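Side-chain contacts in PfVFT1 (Plasmodium falciparum, PDB 5JKQ), which probably binds a small solute between its two lobes, as Venus flytrap and solute-binding proteins do: residues E32-D35 / L36-H40; Y132-V135 / F136-L139; C209-E212 / A213-N216; T227-Y230 / K231-S234. The protein carries 3 engineered substitutions. All blocks are in the same frame, centred on the assembly; numbering follows the deposited sequence.

How the contacts relate
Contacts 1, 2 and 3 are partly buried, whereas contact 4 lies at the surface. Contact 1 is a run of helical turns within helix 32-39, held by regular backbone bonds, with most apolar residues facing inward and the aspartates outward. Contacts 2 and 3 are both helix starts after a strand, each with a capping side chain, but the first adds a methyl over a ring and a sulfate, the second a disulfide. Contact 4 turns the chain after strand 227-229. Contacts 3 and 4 share one beta-alpha-beta unit: their centres are about 8 Å apart, and Cys209 N probably donates to Asp229 O (2.9 Å). Contacts 1 and 2 lie in the other lobe, their centres about 28 Å apart.

Contact 1 of 4, residues E32-D35 / L36-H40; sequences ELID and LIDKH
Four backbone hydrogen bonds carry the chain from Glu32-Asp35 into Leu36-His40. Leu36 N donates to Glu32 O, Ile37 N to Leu33 O, Asp38 N to Ile34 O and Lys39 N to Asp35 O, with N-O distances of 2.9 to 3.1 Å. Side chains lean on the same carbonyls: CG1 of Ile37, placed beside its backbone N (chi1 -72°), comes alongside the preceding turn, 3.3 Å from Leu33 O. Every donor sits four residues after its acceptor, the pattern of an alpha-helix, and helix 32-39 is largely amphipathic, though Ile34 lies on the exposed side. Leu33 and Ile37 fall on its buried side and pack against Val46, while Leu36 reaches Val106 and Ile109 of helix 102-118; branched aliphatic groups suit this interface because they fill it without needing polar partners. His40 ties the far end to the same helix through its NE2 and Asp105. On the outer side the side chains meet without bonding. Asp38 and Ile34 lie side by side and point the same way, with Ile34 CG2 4.0 Å from Asp38 OD2. That carboxylate oxygen is also 3.2 Å from Ile34 O, an approach of two acceptors. Asp35 OD1 stands 4.7 Å from Asp38 OD2, and this nearness of like charges may raise the proton affinity of one acid slightly, although the exposed setting probably weakens the effect.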
ATOM      1  N   GLU A  32      -8.997 -14.119  -8.465  1.00 14.96           N
ATOM      2  CA  GLU A  32      -7.558 -14.366  -8.549  1.00 21.11           C
ATOM      3  C   GLU A  32      -6.775 -13.612  -7.477  1.00 19.49           C
ATOM      4  O   GLU A  32      -5.821 -14.146  -6.908  1.00 13.93           O
ATOM      5  CB  GLU A  32      -7.020 -13.985  -9.929  1.00 23.89           C
ATOM      6  CG  GLU A  32      -7.261 -15.036 -11.000  1.00 27.61           C
ATOM      7  CD  GLU A  32      -6.648 -14.663 -12.338  1.00 27.44           C
ATOM      8  OE1 GLU A  32      -5.594 -13.993 -12.349  1.00 32.19           O
ATOM      9  OE2 GLU A  32      -7.223 -15.040 -13.380  1.00 37.12           O
ATOM     10  N   LEU A  33      -7.174 -12.375  -7.203  1.00 20.06           N
ATOM     11  CA  LEU A  33      -6.429 -11.537  -6.269  1.00 25.69           C
ATOM     12  C   LEU A  33      -6.546 -12.060  -4.841  1.00 19.79           C
ATOM     13  O   LEU A  33      -5.565 -12.077  -4.100  1.00 23.61           O
ATOM     14  CB  LEU A  33      -6.910 -10.086  -6.342  1.00 16.47           C
ATOM     15  CG  LEU A  33      -6.202  -9.083  -5.426  1.00 17.49           C
ATOM     16  CD1 LEU A  33      -4.687  -9.190  -5.526  1.00 19.29           C
ATOM     17  CD2 LEU A  33      -6.646  -7.669  -5.762  1.00 18.80           C
ATOM     18  N   ILE A  34      -7.743 -12.494  -4.461  1.00 21.57           N
ATOM     19  CA  ILE A  34      -7.967 -13.029  -3.121  1.00 24.75           C
ATOM     20  C   ILE A  34      -7.376 -14.435  -3.010  1.00 22.96           C
ATOM     21  O   ILE A  34      -6.921 -14.841  -1.942  1.00 23.62           O
ATOM     22  CB  ILE A  34      -9.468 -13.055  -2.766  1.00 26.36           C
ATOM     23  CG1 ILE A  34     -10.071 -11.659  -2.957  1.00 29.85           C
ATOM     24  CG2 ILE A  34      -9.667 -13.534  -1.325  1.00 34.80           C
ATOM     25  CD1 ILE A  34     -11.565 -11.571  -2.706  1.00 46.62           C
ATOM     26  N   ASP A  35      -7.380 -15.172  -4.116  1.00 19.33           N
ATOM     27  CA  ASP A  35      -6.733 -16.479  -4.160  1.00 23.45           C
ATOM     28  C   ASP A  35      -5.237 -16.336  -3.909  1.00 24.60           C
ATOM     29  O   ASP A  35      -4.634 -17.147  -3.205  1.00 19.44           O
ATOM     30  CB  ASP A  35      -6.979 -17.158  -5.509  1.00 25.81           C
ATOM     31  CG  ASP A  35      -8.367 -17.761  -5.616  1.00 25.40           C
ATOM     32  OD1 ASP A  35      -9.206 -17.490  -4.732  1.00 21.50           O
ATOM     33  OD2 ASP A  35      -8.618 -18.501  -6.589  1.00 20.54           O
ATOM     34  N   LEU A  36      -4.647 -15.294  -4.488  1.00 17.55           N
ATOM     35  CA  LEU A  36      -3.222 -15.026  -4.337  1.00 18.89           C
ATOM     36  C   LEU A  36      -2.887 -14.608  -2.909  1.00 16.68           C
ATOM     37  O   LEU A  36      -1.805 -14.908  -2.401  1.00 16.84           O
ATOM     38  CB  LEU A  36      -2.782 -13.938  -5.316  1.00 12.07           C
ATOM     39  CG  LEU A  36      -1.325 -13.489  -5.215  1.00 16.88           C
ATOM     40  CD1 LEU A  36      -0.389 -14.612  -5.636  1.00 12.59           C
ATOM     41  CD2 LEU A  36      -1.101 -12.239  -6.053  1.00 18.24           C
ATOM     42  N   ILE A  37      -3.811 -13.895  -2.273  1.00 19.34           N
ATOM     43  CA  ILE A  37      -3.642 -13.480  -0.887  1.00 18.37           C
ATOM     44  C   ILE A  37      -3.660 -14.712   0.014  1.00 18.90           C
ATOM     45  O   ILE A  37      -2.849 -14.831   0.932  1.00 16.77           O
ATOM     46  CB  ILE A  37      -4.741 -12.469  -0.470  1.00 16.48           C
ATOM     47  CG1 ILE A  37      -4.480 -11.120  -1.144  1.00 17.90           C
ATOM     48  CG2 ILE A  37      -4.791 -12.278   1.049  1.00 17.06           C
ATOM     49  CD1 ILE A  37      -5.618 -10.124  -1.029  1.00 18.21           C
ATOM     50  N   ASP A  38      -4.576 -15.634  -0.265  1.00 19.30           N
ATOM     51  CA  ASP A  38      -4.687 -16.867   0.507  1.00 15.98           C
ATOM     52  C   ASP A  38      -3.474 -17.770   0.287  1.00 18.90           C
ATOM     53  O   ASP A  38      -2.956 -18.363   1.234  1.00 14.74           O
ATOM     54  CB  ASP A  38      -5.968 -17.622   0.139  1.00 22.41           C
ATOM     55  CG  ASP A  38      -7.226 -16.827   0.443  1.00 32.16           C
ATOM     56  OD1 ASP A  38      -7.178 -15.929   1.311  1.00 36.05           O
ATOM     57  OD2 ASP A  38      -8.272 -17.108  -0.184  1.00 36.50           O
ATOM     58  N   LYS A  39      -3.026 -17.871  -0.963  1.00 17.10           N
ATOM     59  CA  LYS A  39      -1.897 -18.730  -1.308  1.00 15.59           C
ATOM     60  C   LYS A  39      -0.640 -18.346  -0.534  1.00 16.84           C
ATOM     61  O   LYS A  39       0.090 -19.211  -0.047  1.00 19.78           O
ATOM     62  CB  LYS A  39      -1.618 -18.671  -2.812  1.00 18.92           C
ATOM     63  CG  LYS A  39      -0.375 -19.446  -3.234  1.00 23.21           C
ATOM     64  CD  LYS A  39      -0.198 -19.463  -4.741  1.00 17.09           C
ATOM     65  CE  LYS A  39       0.968 -20.354  -5.146  1.00 31.67           C
ATOM     66  NZ  LYS A  39       2.243 -19.977  -4.468  1.00 43.72           N
ATOM     67  N   HIS A  40      -0.386 -17.045  -0.432  1.00 13.49           N
ATOM     68  CA  HIS A  40       0.764 -16.543   0.310  1.00 16.15           C
ATOM     69  C   HIS A  40       0.442 -16.376   1.790  1.00 17.90           C
ATOM     70  O   HIS A  40       1.326 -16.076   2.593  1.00 20.81           O
ATOM     71  CB  HIS A  40       1.231 -15.212  -0.269  1.00 18.48           C
ATOM     72  CG  HIS A  40       1.899 -15.337  -1.601  1.00 19.87           C
ATOM     73  ND1 HIS A  40       3.113 -15.966  -1.767  1.00 24.09           N
ATOM     74  CD2 HIS A  40       1.524 -14.909  -2.829  1.00 24.40           C
ATOM     75  CE1 HIS A  40       3.458 -15.922  -3.042  1.00 26.95           C
ATOM     76  NE2 HIS A  40       2.511 -15.287  -3.708  1.00 21.48           N
TER

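Contact 2 of 4, residues Y132-V135 / F136-L139. With SO4 (sulfate ion), chain E.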
ATOM      1  N   TYR A 132      15.624   1.339  -7.242  1.00 29.42           N
ATOM      2  CA  TYR A 132      16.194   2.644  -6.915  1.00 34.03           C
ATOM      3  C   TYR A 132      16.130   2.904  -5.414  1.00 38.92           C
ATOM      4  O   TYR A 132      15.369   2.256  -4.700  1.00 36.28           O
ATOM      5  CB  TYR A 132      15.454   3.762  -7.657  1.00 34.66           C
ATOM      6  CG  TYR A 132      15.353   3.564  -9.151  1.00 36.92           C
ATOM      7  CD1 TYR A 132      16.372   3.980  -9.999  1.00 38.40           C
ATOM      8  CD2 TYR A 132      14.232   2.973  -9.718  1.00 25.89           C
ATOM      9  CE1 TYR A 132      16.279   3.805 -11.368  1.00 33.86           C
ATOM     10  CE2 TYR A 132      14.130   2.793 -11.082  1.00 29.74           C
ATOM     11  CZ  TYR A 132      15.156   3.210 -11.903  1.00 33.47           C
ATOM     12  OH  TYR A 132      15.054   3.033 -13.263  1.00 44.16           O
ATOM     13  N   ASP A 133      16.930   3.853  -4.939  1.00 41.77           N
ATOM     14  CA  ASP A 133      16.843   4.299  -3.552  1.00 34.32           C
ATOM     15  C   ASP A 133      15.636   5.220  -3.393  1.00 36.32           C
ATOM     16  O   ASP A 133      14.845   5.063  -2.463  1.00 42.13           O
ATOM     17  CB  ASP A 133      18.127   5.014  -3.123  1.00 42.31           C
ATOM     18  CG  ASP A 133      19.280   4.055  -2.879  1.00 43.33           C
ATOM     19  OD1 ASP A 133      19.044   2.967  -2.309  1.00 45.50           O
ATOM     20  OD2 ASP A 133      20.424   4.386  -3.256  1.00 43.02           O
ATOM     21  N   ASN A 134      15.509   6.177  -4.308  1.00 32.39           N
ATOM     22  CA  ASN A 134      14.325   7.027  -4.396  1.00 36.59           C
ATOM     23  C   ASN A 134      13.571   6.715  -5.686  1.00 39.90           C
ATOM     24  O   ASN A 134      13.966   7.149  -6.770  1.00 36.35           O
ATOM     25  CB  ASN A 134      14.711   8.509  -4.338  1.00 33.09           C
ATOM     26  CG  ASN A 134      13.505   9.432  -4.220  1.00 33.73           C
ATOM     27  OD1 ASN A 134      12.466   9.208  -4.842  1.00 29.63           O
ATOM     28  ND2 ASN A 134      13.643  10.482  -3.418  1.00 40.45           N
ATOM     29  N   VAL A 135      12.485   5.960  -5.561  1.00 26.42           N
ATOM     30  CA  VAL A 135      11.718   5.527  -6.722  1.00 29.63           C
ATOM     31  C   VAL A 135      10.916   6.688  -7.302  1.00 32.51           C
ATOM     32  O   VAL A 135      10.686   6.747  -8.509  1.00 32.74           O
ATOM     33  CB  VAL A 135      10.763   4.365  -6.364  1.00 33.62           C
ATOM     34  CG1 VAL A 135      10.046   3.848  -7.605  1.00 29.88           C
ATOM     35  CG2 VAL A 135      11.532   3.234  -5.700  1.00 32.22           C
ATOM     36  N   PHE A 136      10.503   7.615  -6.443  1.00 26.08           N
ATOM     37  CA  PHE A 136       9.680   8.738  -6.879  1.00 29.56           C
ATOM     38  C   PHE A 136      10.462   9.708  -7.768  1.00 31.94           C
ATOM     39  O   PHE A 136       9.877  10.410  -8.593  1.00 28.95           O
ATOM     40  CB  PHE A 136       9.105   9.478  -5.668  1.00 31.68           C
ATOM     41  CG  PHE A 136       8.174   8.640  -4.834  1.00 34.28           C
ATOM     42  CD1 PHE A 136       7.013   8.118  -5.382  1.00 27.30           C
ATOM     43  CD2 PHE A 136       8.457   8.378  -3.504  1.00 34.79           C
ATOM     44  CE1 PHE A 136       6.156   7.346  -4.621  1.00 27.64           C
ATOM     45  CE2 PHE A 136       7.601   7.609  -2.737  1.00 28.99           C
ATOM     46  CZ  PHE A 136       6.450   7.092  -3.296  1.00 29.39           C
ATOM     47  N   VAL A 137      11.781   9.744  -7.598  1.00 29.10           N
ATOM     48  CA  VAL A 137      12.641  10.552  -8.457  1.00 35.38           C
ATOM     49  C   VAL A 137      12.711   9.913  -9.840  1.00 33.11           C
ATOM     50  O   VAL A 137      12.562  10.592 -10.856  1.00 27.88           O
ATOM     51  CB  VAL A 137      14.063  10.704  -7.854  1.00 36.31           C
ATOM     52  CG1 VAL A 137      15.121  10.948  -8.936  1.00 30.30           C
ATOM     53  CG2 VAL A 137      14.081  11.829  -6.835  1.00 34.25           C
ATOM     54  N   ALA A 138      12.931   8.603  -9.865  1.00 23.53           N
ATOM     55  CA  ALA A 138      12.995   7.856 -11.114  1.00 26.85           C
ATOM     56  C   ALA A 138      11.679   7.970 -11.870  1.00 30.65           C
ATOM     57  O   ALA A 138      11.659   8.032 -13.102  1.00 27.57           O
ATOM     58  CB  ALA A 138      13.329   6.399 -10.843  1.00 22.48           C
ATOM     59  N   LEU A 139      10.580   8.007 -11.124  1.00 26.78           N
ATOM     60  CA  LEU A 139       9.256   8.120 -11.718  1.00 28.17           C
ATOM     61  C   LEU A 139       9.075   9.483 -12.377  1.00 25.88           C
ATOM     62  O   LEU A 139       8.607   9.576 -13.512  1.00 34.09           O
ATOM     63  CB  LEU A 139       8.174   7.897 -10.661  1.00 28.31           C
ATOM     64  CG  LEU A 139       6.730   7.892 -11.166  1.00 25.36           C
ATOM     65  CD1 LEU A 139       6.494   6.747 -12.142  1.00 21.21           C
ATOM     66  CD2 LEU A 139       5.764   7.804  -9.998  1.00 29.30           C
TER
HETATM   67  S   SO4 E 401      18.851   6.000  -6.866  1.00 52.89           S
HETATM   68  O1  SO4 E 401      17.508   6.442  -6.495  1.00 35.69           O
HETATM   69  O2  SO4 E 401      19.029   6.120  -8.311  1.00 47.70           O
HETATM   70  O3  SO4 E 401      19.041   4.604  -6.478  1.00 41.36           O
HETATM   71  O4  SO4 E 401      19.834   6.834  -6.182  1.00 46.22           O
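The methyl group of Ala138 sits almost exactly over the middle of the Tyr132 ring: its CB is 3.6 Å from the ring centroid and only 7° off the ring normal, a CH-pi contact. Alanine suits the place because its one small carbon lets the ring come down flat on the first turn of helix 135-140. Asn134 is the N-cap of that helix. With CG anti to the backbone N (chi1 -172°), its amide swings back over the helix start, where OD1 accepts from Val137 N at 2.9 Å. The donor stands well above the amide plane, 49° out of it. Val137 CG2 crosses beside the same amide, 3.6 Å from Asn134 CG, while ND2 is held by Val158 O. Regular helical bonding begins at once, Leu139 N donating to Val135 O at 2.9 Å. At the cap and the residue before it, a sulfate ion, probably from the crystallisation liquor, takes Asp133 N on O3 (2.7 Å) and Asn134 N on O1 (3.0 Å). Two successive backbone N-H groups probably make this spot favourable to an anion, even with the Asp133 carboxylate close by.

Contact 3 of 4, residues C209-E212 / A213-N216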
ATOM      1  N   CYS A 209       4.337   2.222  18.746  1.00 22.56           N
ATOM      2  CA  CYS A 209       4.060   1.692  17.415  1.00 16.04           C
ATOM      3  C   CYS A 209       5.305   1.035  16.824  1.00 20.24           C
ATOM      4  O   CYS A 209       6.424   1.472  17.075  1.00 16.85           O
ATOM      5  CB  CYS A 209       3.568   2.807  16.490  1.00 15.35           C
ATOM      6  SG  CYS A 209       2.106   3.691  17.088  1.00 20.11           S
ATOM      7  N   LEU A 210       5.108  -0.017  16.038  1.00 20.69           N
ATOM      8  CA  LEU A 210       6.230  -0.729  15.440  1.00 18.66           C
ATOM      9  C   LEU A 210       6.711  -0.008  14.186  1.00 19.90           C
ATOM     10  O   LEU A 210       7.889  -0.070  13.837  1.00 16.86           O
ATOM     11  CB  LEU A 210       5.840  -2.172  15.114  1.00 22.67           C
ATOM     12  CG  LEU A 210       6.925  -3.045  14.477  1.00 23.53           C
ATOM     13  CD1 LEU A 210       8.188  -3.074  15.328  1.00 20.51           C
ATOM     14  CD2 LEU A 210       6.404  -4.455  14.262  1.00 23.26           C
ATOM     15  N   THR A 211       5.787   0.677  13.517  1.00 18.23           N
ATOM     16  CA  THR A 211       6.105   1.457  12.326  1.00 20.44           C
ATOM     17  C   THR A 211       5.468   2.837  12.413  1.00 20.02           C
ATOM     18  O   THR A 211       4.572   3.065  13.226  1.00 19.73           O
ATOM     19  CB  THR A 211       5.614   0.766  11.038  1.00 23.86           C
ATOM     20  OG1 THR A 211       4.184   0.830  10.973  1.00 20.43           O
ATOM     21  CG2 THR A 211       6.065  -0.689  10.990  1.00 20.15           C
ATOM     22  N   GLU A 212       5.931   3.752  11.569  1.00 23.00           N
ATOM     23  CA  GLU A 212       5.352   5.087  11.497  1.00 23.72           C
ATOM     24  C   GLU A 212       3.904   5.016  11.025  1.00 22.19           C
ATOM     25  O   GLU A 212       3.050   5.771  11.491  1.00 22.50           O
ATOM     26  CB  GLU A 212       6.173   5.976  10.560  1.00 23.89           C
ATOM     27  CG  GLU A 212       5.700   7.421  10.501  1.00 32.21           C
ATOM     28  CD  GLU A 212       6.591   8.294   9.634  1.00 30.54           C
ATOM     29  OE1 GLU A 212       7.331   7.743   8.792  1.00 34.99           O
ATOM     30  OE2 GLU A 212       6.553   9.531   9.797  1.00 35.28           O
ATOM     31  N   ALA A 213       3.633   4.098  10.101  1.00 23.40           N
ATOM     32  CA  ALA A 213       2.297   3.946   9.538  1.00 22.76           C
ATOM     33  C   ALA A 213       1.293   3.502  10.598  1.00 21.43           C
ATOM     34  O   ALA A 213       0.121   3.872  10.539  1.00 20.96           O
ATOM     35  CB  ALA A 213       2.319   2.955   8.387  1.00 21.91           C
ATOM     36  N   ASN A 214       1.751   2.705  11.562  1.00 26.30           N
ATOM     37  CA  ASN A 214       0.893   2.270  12.661  1.00 17.15           C
ATOM     38  C   ASN A 214       0.399   3.463  13.476  1.00 22.27           C
ATOM     39  O   ASN A 214      -0.797   3.593  13.738  1.00 16.87           O
ATOM     40  CB  ASN A 214       1.628   1.292  13.586  1.00 17.83           C
ATOM     41  CG  ASN A 214       1.798  -0.099  12.982  1.00 22.76           C
ATOM     42  OD1 ASN A 214       2.858  -0.711  13.119  1.00 19.96           O
ATOM     43  ND2 ASN A 214       0.757  -0.609  12.328  1.00 18.82           N
ATOM     44  N   CYS A 215       1.325   4.328  13.879  1.00 13.66           N
ATOM     45  CA  CYS A 215       0.979   5.509  14.661  1.00 17.72           C
ATOM     46  C   CYS A 215       0.134   6.495  13.861  1.00 22.62           C
ATOM     47  O   CYS A 215      -0.733   7.170  14.418  1.00 25.03           O
ATOM     48  CB  CYS A 215       2.242   6.203  15.173  1.00 14.89           C
ATOM     49  SG  CYS A 215       2.848   5.554  16.748  1.00 26.03           S
ATOM     50  N   ASN A 216       0.382   6.576  12.559  1.00 19.48           N
ATOM     51  CA  ASN A 216      -0.363   7.490  11.699  1.00 22.13           C
ATOM     52  C   ASN A 216      -1.843   7.128  11.620  1.00 20.86           C
ATOM     53  O   ASN A 216      -2.702   8.009  11.601  1.00 20.18           O
ATOM     54  CB  ASN A 216       0.241   7.511  10.292  1.00 21.40           C
ATOM     55  CG  ASN A 216       1.262   8.622  10.110  1.00 34.65           C
ATOM     56  OD1 ASN A 216       1.073   9.741  10.586  1.00 40.93           O
ATOM     57  ND2 ASN A 216       2.352   8.316   9.414  1.00 31.98           N
TER
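Thr211 and Asn214 meet because their first torsions turn the two polar ends toward each other: OG1 of Thr211 stands between its backbone N and carbonyl carbon (chi1 71°), and CG of Asn214 lies beside its own N (chi1 -74°). The result is a capping box at the start of helix 212-222. Thr211 OG1 accepts from Asn214 N at 3.1 Å along a fairly straight bond, and in return Asn214 OD1 receives Thr211 N in a weak bond of 3.3 Å. Asn214 OD1 also lies 3.0 Å from Thr211 OG1. A short hydroxyl on a branched residue suits an N-cap because it can bend back onto the helix, while asparagine offers an acceptor and a donor: its ND2 is held by Asn179 and by Ser254. Right after the cap comes Glu212, and Asn216, one turn on, lies side by side with it and points the same way. Glu212 CG is 3.6 Å from Asn216 ND2, and Asn216 N closes the helical bond to Glu212 O at 3.0 Å. The covalent tie lies at the buried side. Cys209, the last residue of strand 206-209, joins Cys215 through an SG-SG bond of 2.0 Å, and its chi3 of 98° is close to the 90° at which the sulfur lone pairs repel least. The cap fixes the loop to the first helical turn and the disulfide ties the strand end to that turn, which together should limit their motion against each other.

Contact 4 of 4, residues T227-Y230 / K231-S234; sequences TYDY and KSFS
Tyr230 offers one face of its ring to the aliphatic chain of Lys231, which runs alongside it in the same direction. Lys231 CG makes a CH-pi contact 4.1 Å from the Tyr230 ring centroid, 29° off the normal, and Lys231 CE passes 3.6 Å from Tyr230 OH. Tyr230 takes the demanding position between backbone N and carbonyl carbon (chi1 61°), which stands its ring up beside Lys231 N. A long methylene chain suits this exposed spot, since it can cover the ring while carrying its charge outward. Asp229 and Ser232 supply the polar bond. Ser232 OG donates to Asp229 OD2 at 2.9 Å, on the syn side of that oxygen. This small hydroxyl, three residues on, reaches back across the turn; Asp229 OD1 is also near Ser232 OG, at 3.1 Å. Phe233 then goes inward. Its ring edge comes up to the backbone of Asp229, CE2 lying 3.4 Å from Asp229 O, an approach that sets polarised ring C-H groups against an acceptor. The same ring meets His248 edge-to-face. Together these contacts shape the turn where the chain leaves strand 227-229, the second strand of a beta-alpha-beta crossover built from strand 206-209, helix 212-222 and strand 227-229.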
ATOM      1  N   THR A 227       1.177  11.404  22.679  1.00 30.23           N
ATOM      2  CA  THR A 227       2.462  11.409  21.986  1.00 32.54           C
ATOM      3  C   THR A 227       2.669  10.073  21.280  1.00 24.67           C
ATOM      4  O   THR A 227       2.252   9.027  21.781  1.00 26.37           O
ATOM      5  CB  THR A 227       3.629  11.676  22.954  1.00 26.78           C
ATOM      6  OG1 THR A 227       3.580  10.740  24.038  1.00 35.27           O
ATOM      7  CG2 THR A 227       3.547  13.088  23.509  1.00 25.40           C
ATOM      8  N   TYR A 228       3.314  10.119  20.119  1.00 25.35           N
ATOM      9  CA  TYR A 228       3.490   8.938  19.278  1.00 27.22           C
ATOM     10  C   TYR A 228       4.956   8.539  19.185  1.00 29.35           C
ATOM     11  O   TYR A 228       5.796   9.324  18.744  1.00 32.54           O
ATOM     12  CB  TYR A 228       2.925   9.198  17.880  1.00 15.58           C
ATOM     13  CG  TYR A 228       1.482   9.643  17.900  1.00 28.07           C
ATOM     14  CD1 TYR A 228       0.449   8.715  17.863  1.00 24.50           C
ATOM     15  CD2 TYR A 228       1.151  10.989  17.969  1.00 25.72           C
ATOM     16  CE1 TYR A 228      -0.872   9.118  17.888  1.00 23.28           C
ATOM     17  CE2 TYR A 228      -0.169  11.401  17.995  1.00 21.92           C
ATOM     18  CZ  TYR A 228      -1.176  10.460  17.954  1.00 22.19           C
ATOM     19  OH  TYR A 228      -2.493  10.857  17.981  1.00 21.37           O
ATOM     20  N   ASP A 229       5.250   7.312  19.604  1.00 24.40           N
ATOM     21  CA  ASP A 229       6.603   6.774  19.558  1.00 26.33           C
ATOM     22  C   ASP A 229       6.645   5.508  18.711  1.00 25.84           C
ATOM     23  O   ASP A 229       6.030   4.499  19.062  1.00 22.56           O
ATOM     24  CB  ASP A 229       7.110   6.484  20.972  1.00 25.43           C
ATOM     25  CG  ASP A 229       8.564   6.056  20.997  1.00 27.18           C
ATOM     26  OD1 ASP A 229       9.293   6.350  20.026  1.00 35.99           O
ATOM     27  OD2 ASP A 229       8.980   5.431  21.994  1.00 38.42           O
ATOM     28  N   TYR A 230       7.368   5.571  17.596  1.00 25.14           N
ATOM     29  CA  TYR A 230       7.539   4.419  16.716  1.00 26.17           C
ATOM     30  C   TYR A 230       9.013   4.106  16.456  1.00 32.95           C
ATOM     31  O   TYR A 230       9.354   3.015  15.994  1.00 31.24           O
ATOM     32  CB  TYR A 230       6.819   4.653  15.389  1.00 23.03           C
ATOM     33  CG  TYR A 230       7.332   5.839  14.611  1.00 28.15           C
ATOM     34  CD1 TYR A 230       8.383   5.704  13.713  1.00 32.34           C
ATOM     35  CD2 TYR A 230       6.765   7.094  14.772  1.00 25.92           C
ATOM     36  CE1 TYR A 230       8.855   6.787  12.998  1.00 31.19           C
ATOM     37  CE2 TYR A 230       7.231   8.184  14.063  1.00 32.31           C
ATOM     38  CZ  TYR A 230       8.275   8.026  13.178  1.00 33.32           C
ATOM     39  OH  TYR A 230       8.740   9.109  12.469  1.00 43.74           O
ATOM     40  N   LYS A 231       9.882   5.063  16.756  1.00 30.15           N
ATOM     41  CA  LYS A 231      11.309   4.904  16.513  1.00 29.13           C
ATOM     42  C   LYS A 231      11.960   3.957  17.521  1.00 23.90           C
ATOM     43  O   LYS A 231      12.966   3.317  17.219  1.00 30.75           O
ATOM     44  CB  LYS A 231      11.998   6.270  16.552  1.00 20.43           C
ATOM     45  CG  LYS A 231      11.678   7.147  15.351  1.00 32.40           C
ATOM     46  CD  LYS A 231      12.118   8.587  15.563  1.00 35.21           C
ATOM     47  CE  LYS A 231      11.769   9.450  14.359  1.00 39.22           C
ATOM     48  NZ  LYS A 231      12.265  10.848  14.496  1.00 42.36           N
ATOM     49  N   SER A 232      11.373   3.856  18.708  1.00 26.61           N
ATOM     50  CA  SER A 232      11.983   3.100  19.799  1.00 30.10           C
ATOM     51  C   SER A 232      11.752   1.591  19.715  1.00 26.06           C
ATOM     52  O   SER A 232      12.281   0.843  20.538  1.00 33.32           O
ATOM     53  CB  SER A 232      11.455   3.611  21.142  1.00 33.10           C
ATOM     54  OG  SER A 232      11.799   4.971  21.343  1.00 35.60           O
ATOM     55  N   PHE A 233      10.979   1.146  18.726  1.00 29.46           N
ATOM     56  CA  PHE A 233      10.570  -0.259  18.641  1.00 25.43           C
ATOM     57  C   PHE A 233      10.904  -0.879  17.289  1.00 23.60           C
ATOM     58  O   PHE A 233      10.518  -0.359  16.242  1.00 35.93           O
ATOM     59  CB  PHE A 233       9.072  -0.379  18.917  1.00 17.44           C
ATOM     60  CG  PHE A 233       8.629   0.377  20.135  1.00 22.80           C
ATOM     61  CD1 PHE A 233       8.783  -0.168  21.397  1.00 29.73           C
ATOM     62  CD2 PHE A 233       8.073   1.641  20.019  1.00 24.13           C
ATOM     63  CE1 PHE A 233       8.384   0.531  22.522  1.00 25.57           C
ATOM     64  CE2 PHE A 233       7.673   2.343  21.140  1.00 24.74           C
ATOM     65  CZ  PHE A 233       7.828   1.787  22.393  1.00 28.02           C
ATOM     66  N   SER A 234      11.620  -2.000  17.331  1.00 26.00           N
ATOM     67  CA  SER A 234      12.080  -2.687  16.126  1.00 25.73           C
ATOM     68  C   SER A 234      11.505  -4.098  16.006  1.00 26.04           C
ATOM     69  O   SER A 234      11.781  -4.803  15.034  1.00 19.09           O
ATOM     70  CB  SER A 234      13.609  -2.755  16.114  1.00 29.13           C
ATOM     71  OG  SER A 234      14.177  -1.462  16.237  1.00 45.99           O
TER